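Local structure of Iron(3+)-hydroxamate-binding protein FhuD (Bacillus subtilis subsp. subtilis, 3G9Q) at residues Asp22-Tyr27 with Leu74-Thr79; Ala38-Phe43 with Glu56-Gly61. The protein binds iron(3+)-hydroxamate complexes such as ferrichrome and passes them to the membrane-bound permease of an ABC transporter for iron import. All coordinates share one frame; numbering follows the deposited sequence.

Contact 1: residues Asp22-Tyr27 with Leu74-Thr79; sequences DGYYGY and LIIVWT
Tyr24 and Trp78 show how two aromatic residues can be joined through a polar edge rather than by stacking. The indole NE1 of Trp78 donates a hydrogen bond to the phenolic OH of Tyr24, 3.0 Å away, with an N-H...O angle of 162°. The OH lies in the indole plane, where the N-H naturally points. The ring planes are inclined at 63°, and the centroids of the phenol and the five-membered ring are 4.7 Å apart, so the pair is neither a stack nor a T. Trp78 CZ2 lies over one face of the Tyr24 ring, offset toward the rim. Ile76 comes to Tyr24 differently: its CD1 touches the ring edge near the plane, 3.4 Å from CD2 of Tyr24, and the two side chains cross at about a right angle. Beyond the hydrogen bond, the six-membered part of the indole reaches the start of residues 22-27, with CH2 of Trp78 3.6 Å from the backbone N of Gly23. There the carboxylate of Asp22 stands almost perpendicular to the indole plane (86°), bringing OD1 of Asp22 3.5 Å from CZ3 of Trp78. The contact ties the turn leading into helix 25-31 to strand 74-78 and Trp78; the strand runs between strands 17-19 and 94-97 of the parallel sheet. Val97 and Gln107 also touch Tyr24, Phe111 of helix 106-115 meets its ring edge-to-face, and Tyr99 does the same for Trp78.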
loop_
_atom_site.group_PDB
_atom_site.type_symbol
_atom_site.label_atom_id
_atom_site.label_comp_id
_atom_site.label_asym_id
_atom_site.label_seq_id
_atom_site.Cartn_x
_atom_site.Cartn_y
_atom_site.Cartn_z
ATOM N N ASP A 22 9.988 6.718 -1.805
ATOM C CA ASP A 22 8.620 6.850 -2.330
ATOM C C ASP A 22 7.503 6.459 -1.362
ATOM O O ASP A 22 6.516 7.176 -1.227
ATOM C CB ASP A 22 8.473 6.013 -3.604
ATOM C CG ASP A 22 9.236 4.708 -3.520
ATOM O OD1 ASP A 22 10.481 4.775 -3.430
ATOM O OD2 ASP A 22 8.608 3.629 -3.541
ATOM N N GLY A 23 7.671 5.317 -0.701
ATOM C CA GLY A 23 6.668 4.819 0.223
ATOM C C GLY A 23 6.317 5.650 1.447
ATOM O O GLY A 23 5.413 5.266 2.200
ATOM N N TYR A 24 7.010 6.769 1.662
ATOM C CA TYR A 24 6.732 7.626 2.815
ATOM C C TYR A 24 6.135 8.986 2.452
ATOM O O TYR A 24 5.637 9.700 3.330
ATOM C CB TYR A 24 7.999 7.828 3.667
ATOM C CG TYR A 24 8.519 6.543 4.278
ATOM C CD1 TYR A 24 7.626 5.555 4.724
ATOM C CD2 TYR A 24 9.883 6.301 4.404
ATOM C CE1 TYR A 24 8.070 4.357 5.271
ATOM C CE2 TYR A 24 10.342 5.110 4.953
ATOM C CZ TYR A 24 9.432 4.137 5.383
ATOM O OH TYR A 24 9.881 2.944 5.905
ATOM N N TYR A 25 6.170 9.343 1.165
ATOM C CA TYR A 25 5.629 10.628 0.707
ATOM C C TYR A 25 4.259 10.938 1.313
ATOM O O TYR A 25 4.051 12.026 1.860
ATOM C CB TYR A 25 5.535 10.667 -0.825
ATOM C CG TYR A 25 4.832 11.897 -1.336
ATOM C CD1 TYR A 25 5.449 13.152 -1.304
ATOM C CD2 TYR A 25 3.523 11.825 -1.758
ATOM C CE1 TYR A 25 4.762 14.312 -1.679
ATOM C CE2 TYR A 25 2.833 12.954 -2.130
ATOM C CZ TYR A 25 3.446 14.202 -2.091
ATOM O OH TYR A 25 2.715 15.316 -2.476
ATOM N N GLY A 26 3.335 9.981 1.210
ATOM C CA GLY A 26 2.000 10.162 1.761
ATOM C C GLY A 26 1.944 10.430 3.264
ATOM O O GLY A 26 0.969 11.003 3.754
ATOM N N TYR A 27 2.975 10.006 4.000
ATOM C CA TYR A 27 3.039 10.218 5.453
ATOM C C TYR A 27 3.232 11.690 5.803
ATOM O O TYR A 27 2.547 12.234 6.668
ATOM C CB TYR A 27 4.194 9.422 6.097
ATOM C CG TYR A 27 3.950 7.939 6.217
ATOM C CD1 TYR A 27 4.223 7.091 5.157
ATOM C CD2 TYR A 27 3.405 7.391 7.370
ATOM C CE1 TYR A 27 3.959 5.744 5.234
ATOM C CE2 TYR A 27 3.131 6.038 7.458
ATOM C CZ TYR A 27 3.411 5.218 6.387
ATOM O OH TYR A 27 3.143 3.861 6.443
ATOM N N LEU A 74 15.784 18.954 5.495
ATOM C CA LEU A 74 15.631 17.584 5.970
ATOM C C LEU A 74 15.494 16.590 4.797
ATOM O O LEU A 74 14.735 16.829 3.847
ATOM C CB LEU A 74 14.414 17.454 6.898
ATOM C CG LEU A 74 14.117 16.038 7.397
ATOM C CD1 LEU A 74 15.087 15.668 8.505
ATOM C CD2 LEU A 74 12.690 15.977 7.904
ATOM N N ILE A 75 16.240 15.483 4.875
ATOM C CA ILE A 75 16.225 14.434 3.855
ATOM C C ILE A 75 15.813 13.098 4.436
ATOM O O ILE A 75 16.284 12.707 5.500
ATOM C CB ILE A 75 17.613 14.210 3.230
ATOM C CG1 ILE A 75 18.047 15.449 2.483
ATOM C CG2 ILE A 75 17.557 13.052 2.248
ATOM C CD1 ILE A 75 17.190 15.907 1.274
ATOM N N ILE A 76 14.931 12.388 3.755
ATOM C CA ILE A 76 14.579 11.085 4.269
ATOM C C ILE A 76 14.809 10.015 3.207
ATOM O O ILE A 76 14.355 10.144 2.074
ATOM C CB ILE A 76 13.126 11.048 4.822
ATOM C CG1 ILE A 76 12.771 9.611 5.161
ATOM C CG2 ILE A 76 12.136 11.640 3.838
ATOM C CD1 ILE A 76 12.351 8.642 4.017
ATOM N N VAL A 77 15.554 8.972 3.569
ATOM C CA VAL A 77 15.844 7.874 2.643
ATOM C C VAL A 77 15.856 6.534 3.351
ATOM O O VAL A 77 16.015 6.471 4.566
ATOM C CB VAL A 77 17.228 8.013 2.002
ATOM C CG1 VAL A 77 17.268 9.215 1.081
ATOM C CG2 VAL A 77 18.284 8.140 3.098
ATOM N N TRP A 78 15.707 5.459 2.592
ATOM C CA TRP A 78 15.757 4.147 3.204
ATOM C C TRP A 78 17.218 3.752 3.442
ATOM O O TRP A 78 18.138 4.419 2.956
ATOM C CB TRP A 78 15.076 3.101 2.318
ATOM C CG TRP A 78 13.592 3.008 2.519
ATOM C CD1 TRP A 78 12.924 2.902 3.711
ATOM C CD2 TRP A 78 12.590 2.980 1.495
ATOM N NE1 TRP A 78 11.572 2.809 3.489
ATOM C CE2 TRP A 78 11.337 2.853 2.141
ATOM C CE3 TRP A 78 12.628 3.047 0.097
ATOM C CZ2 TRP A 78 10.130 2.795 1.430
ATOM C CZ3 TRP A 78 11.425 2.987 -0.610
ATOM C CH2 TRP A 78 10.195 2.861 0.060
ATOM N N THR A 79 17.433 2.685 4.212
ATOM C CA THR A 79 18.785 2.199 4.476
ATOM C C THR A 79 19.179 1.191 3.405
ATOM O O THR A 79 20.361 0.991 3.149
ATOM C CB THR A 79 18.915 1.500 5.860
ATOM O OG1 THR A 79 17.739 0.725 6.128
ATOM C CG2 THR A 79 19.145 2.520 6.965
#

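Contact 2: residues Ala38-Phe43 with Glu56-Gly61; sequences APENVF and ENIGDG
Ala38 and Asn57 illustrate how two loop segments can be joined mainly through their backbones. Ala38 N donates to Asn57 O over 2.8 Å, nearly in line with the carbonyl bond. Two residues on, Glu40 N reaches Gly59 O at 2.9 Å, but the angle of 120° makes this bond weak; the same oxygen also receives a CA-H...O contact from Pro39. Ala38 O has a comparable contact from Ile58 CA, 3.0 Å away, whereas its close approach to Asn57 O sets two acceptors together. The carboxylate of Glu40 is engaged by a salt bridge from OE2 to Lys44, while its chain lies beside Ile58 CG2; Asp60 OD2 is hydrogen-bonded to Thr62 OG1. Apolar contact comes from Phe43, whose ring has Ile58 CG1 over its centre, 3.7 Å from the centroid and 8° off the normal, a CH-pi contact. An alanine at Phe43 would probably leave Ile58 CG1 without its aromatic partner. Both segments belong to the loop region between strand 35-37 and helix 64-68. Asn57 also pairs through its backbone with Val36 of strand 35-37, one of the two outermost in the four-stranded parallel sheet, and Ala38 and Val42 rest on Tyr25 of helix 25-31.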
loop_
_atom_site.group_PDB
_atom_site.type_symbol
_atom_site.label_atom_id
_atom_site.label_comp_id
_atom_site.label_asym_id
_atom_site.label_seq_id
_atom_site.Cartn_x
_atom_site.Cartn_y
_atom_site.Cartn_z
ATOM N N ALA A 38 10.306 14.255 -4.570
ATOM C CA ALA A 38 9.886 12.874 -4.380
ATOM C C ALA A 38 10.303 12.052 -5.599
ATOM O O ALA A 38 10.470 12.599 -6.689
ATOM C CB ALA A 38 8.377 12.804 -4.195
ATOM N N PRO A 39 10.512 10.732 -5.422
ATOM C CA PRO A 39 10.907 9.850 -6.531
ATOM C C PRO A 39 9.774 9.657 -7.556
ATOM O O PRO A 39 8.643 10.106 -7.340
ATOM C CB PRO A 39 11.306 8.558 -5.816
ATOM C CG PRO A 39 10.503 8.594 -4.565
ATOM C CD PRO A 39 10.595 10.022 -4.133
ATOM N N GLU A 40 10.068 8.984 -8.665
ATOM C CA GLU A 40 9.065 8.789 -9.714
ATOM C C GLU A 40 7.768 8.094 -9.335
ATOM O O GLU A 40 6.685 8.521 -9.740
ATOM C CB GLU A 40 9.681 8.068 -10.918
ATOM C CG GLU A 40 10.009 9.025 -12.063
ATOM C CD GLU A 40 8.772 9.729 -12.629
ATOM O OE1 GLU A 40 8.928 10.836 -13.197
ATOM O OE2 GLU A 40 7.654 9.167 -12.515
ATOM N N ASN A 41 7.866 7.017 -8.575
ATOM C CA ASN A 41 6.667 6.290 -8.177
ATOM C C ASN A 41 5.546 7.228 -7.770
ATOM O O ASN A 41 4.407 7.071 -8.198
ATOM C CB ASN A 41 7.008 5.360 -7.024
ATOM C CG ASN A 41 8.102 4.403 -7.386
ATOM O OD1 ASN A 41 7.941 3.611 -8.315
ATOM N ND2 ASN A 41 9.236 4.475 -6.677
ATOM N N VAL A 42 5.891 8.212 -6.953
ATOM C CA VAL A 42 4.935 9.181 -6.453
ATOM C C VAL A 42 4.078 9.807 -7.557
ATOM O O VAL A 42 2.852 9.895 -7.444
ATOM C CB VAL A 42 5.686 10.264 -5.653
ATOM C CG1 VAL A 42 4.731 11.313 -5.124
ATOM C CG2 VAL A 42 6.441 9.595 -4.514
ATOM N N PHE A 43 4.723 10.218 -8.639
ATOM C CA PHE A 43 4.017 10.835 -9.754
ATOM C C PHE A 43 3.346 9.799 -10.646
ATOM O O PHE A 43 2.998 10.089 -11.789
ATOM C CB PHE A 43 4.988 11.681 -10.576
ATOM C CG PHE A 43 5.688 12.722 -9.771
ATOM C CD1 PHE A 43 6.690 12.367 -8.876
ATOM C CD2 PHE A 43 5.302 14.052 -9.854
ATOM C CE1 PHE A 43 7.291 13.318 -8.075
ATOM C CE2 PHE A 43 5.898 15.013 -9.056
ATOM C CZ PHE A 43 6.892 14.649 -8.164
ATOM N N GLU A 56 6.281 19.676 -5.938
ATOM C CA GLU A 56 7.449 18.796 -5.852
ATOM C C GLU A 56 8.162 18.439 -7.141
ATOM O O GLU A 56 7.594 18.480 -8.227
ATOM C CB GLU A 56 7.140 17.491 -5.107
ATOM C CG GLU A 56 5.750 16.947 -5.266
ATOM C CD GLU A 56 4.855 17.391 -4.137
ATOM O OE1 GLU A 56 5.247 17.182 -2.966
ATOM O OE2 GLU A 56 3.766 17.942 -4.412
ATOM N N ASN A 57 9.435 18.095 -6.985
ATOM C CA ASN A 57 10.295 17.696 -8.086
ATOM C C ASN A 57 10.333 16.159 -8.057
ATOM O O ASN A 57 10.053 15.556 -7.021
ATOM C CB ASN A 57 11.707 18.278 -7.870
ATOM C CG ASN A 57 12.237 19.034 -9.093
ATOM O OD1 ASN A 57 12.512 20.240 -9.027
ATOM N ND2 ASN A 57 12.388 18.325 -10.212
ATOM N N ILE A 58 10.674 15.539 -9.187
ATOM C CA ILE A 58 10.747 14.085 -9.284
ATOM C C ILE A 58 12.170 13.563 -9.000
ATOM O O ILE A 58 12.892 14.126 -8.172
ATOM C CB ILE A 58 10.277 13.593 -10.687
ATOM C CG1 ILE A 58 9.114 14.455 -11.199
ATOM C CG2 ILE A 58 9.803 12.147 -10.604
ATOM C CD1 ILE A 58 9.535 15.770 -11.832
ATOM N N GLY A 59 12.565 12.489 -9.683
ATOM C CA GLY A 59 13.884 11.901 -9.483
ATOM C C GLY A 59 13.738 10.389 -9.394
ATOM O O GLY A 59 12.631 9.884 -9.585
ATOM N N ASP A 60 14.829 9.668 -9.108
ATOM C CA ASP A 60 14.808 8.193 -8.993
ATOM C C ASP A 60 15.335 7.713 -7.633
ATOM O O ASP A 60 15.120 6.563 -7.240
ATOM C CB ASP A 60 15.666 7.555 -10.087
ATOM C CG ASP A 60 17.156 7.742 -9.838
ATOM O OD1 ASP A 60 17.585 8.908 -9.675
ATOM O OD2 ASP A 60 17.893 6.727 -9.806
ATOM N N GLY A 61 16.052 8.587 -6.936
ATOM C CA GLY A 61 16.584 8.227 -5.633
ATOM C C GLY A 61 18.093 8.053 -5.551
ATOM O O GLY A 61 18.603 7.507 -4.567
#

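Contact 2 is nested inside the chain loop that contact 1 closes, their centres about 11 Å apart. Residues 22-25, at the entry to helix 25-31, join them. The ring of Tyr25 takes no part in contact 1; its OH makes a weak hydrogen bond to OE1 of Glu56 (3.2 Å), and its CD2 packs 3.6 Å from CG1 of Val42. Asp22, whose carboxylate touches the indole of Trp78 in contact 1, also lies against contact 2, its N 3.4 Å from CG of Pro39. Both belong to the lobe built on the four-stranded parallel sheet. Relatives bind their ligand in the cleft between this kind of lobe and a second, here on a mixed sheet; these contacts do not place ferrichrome.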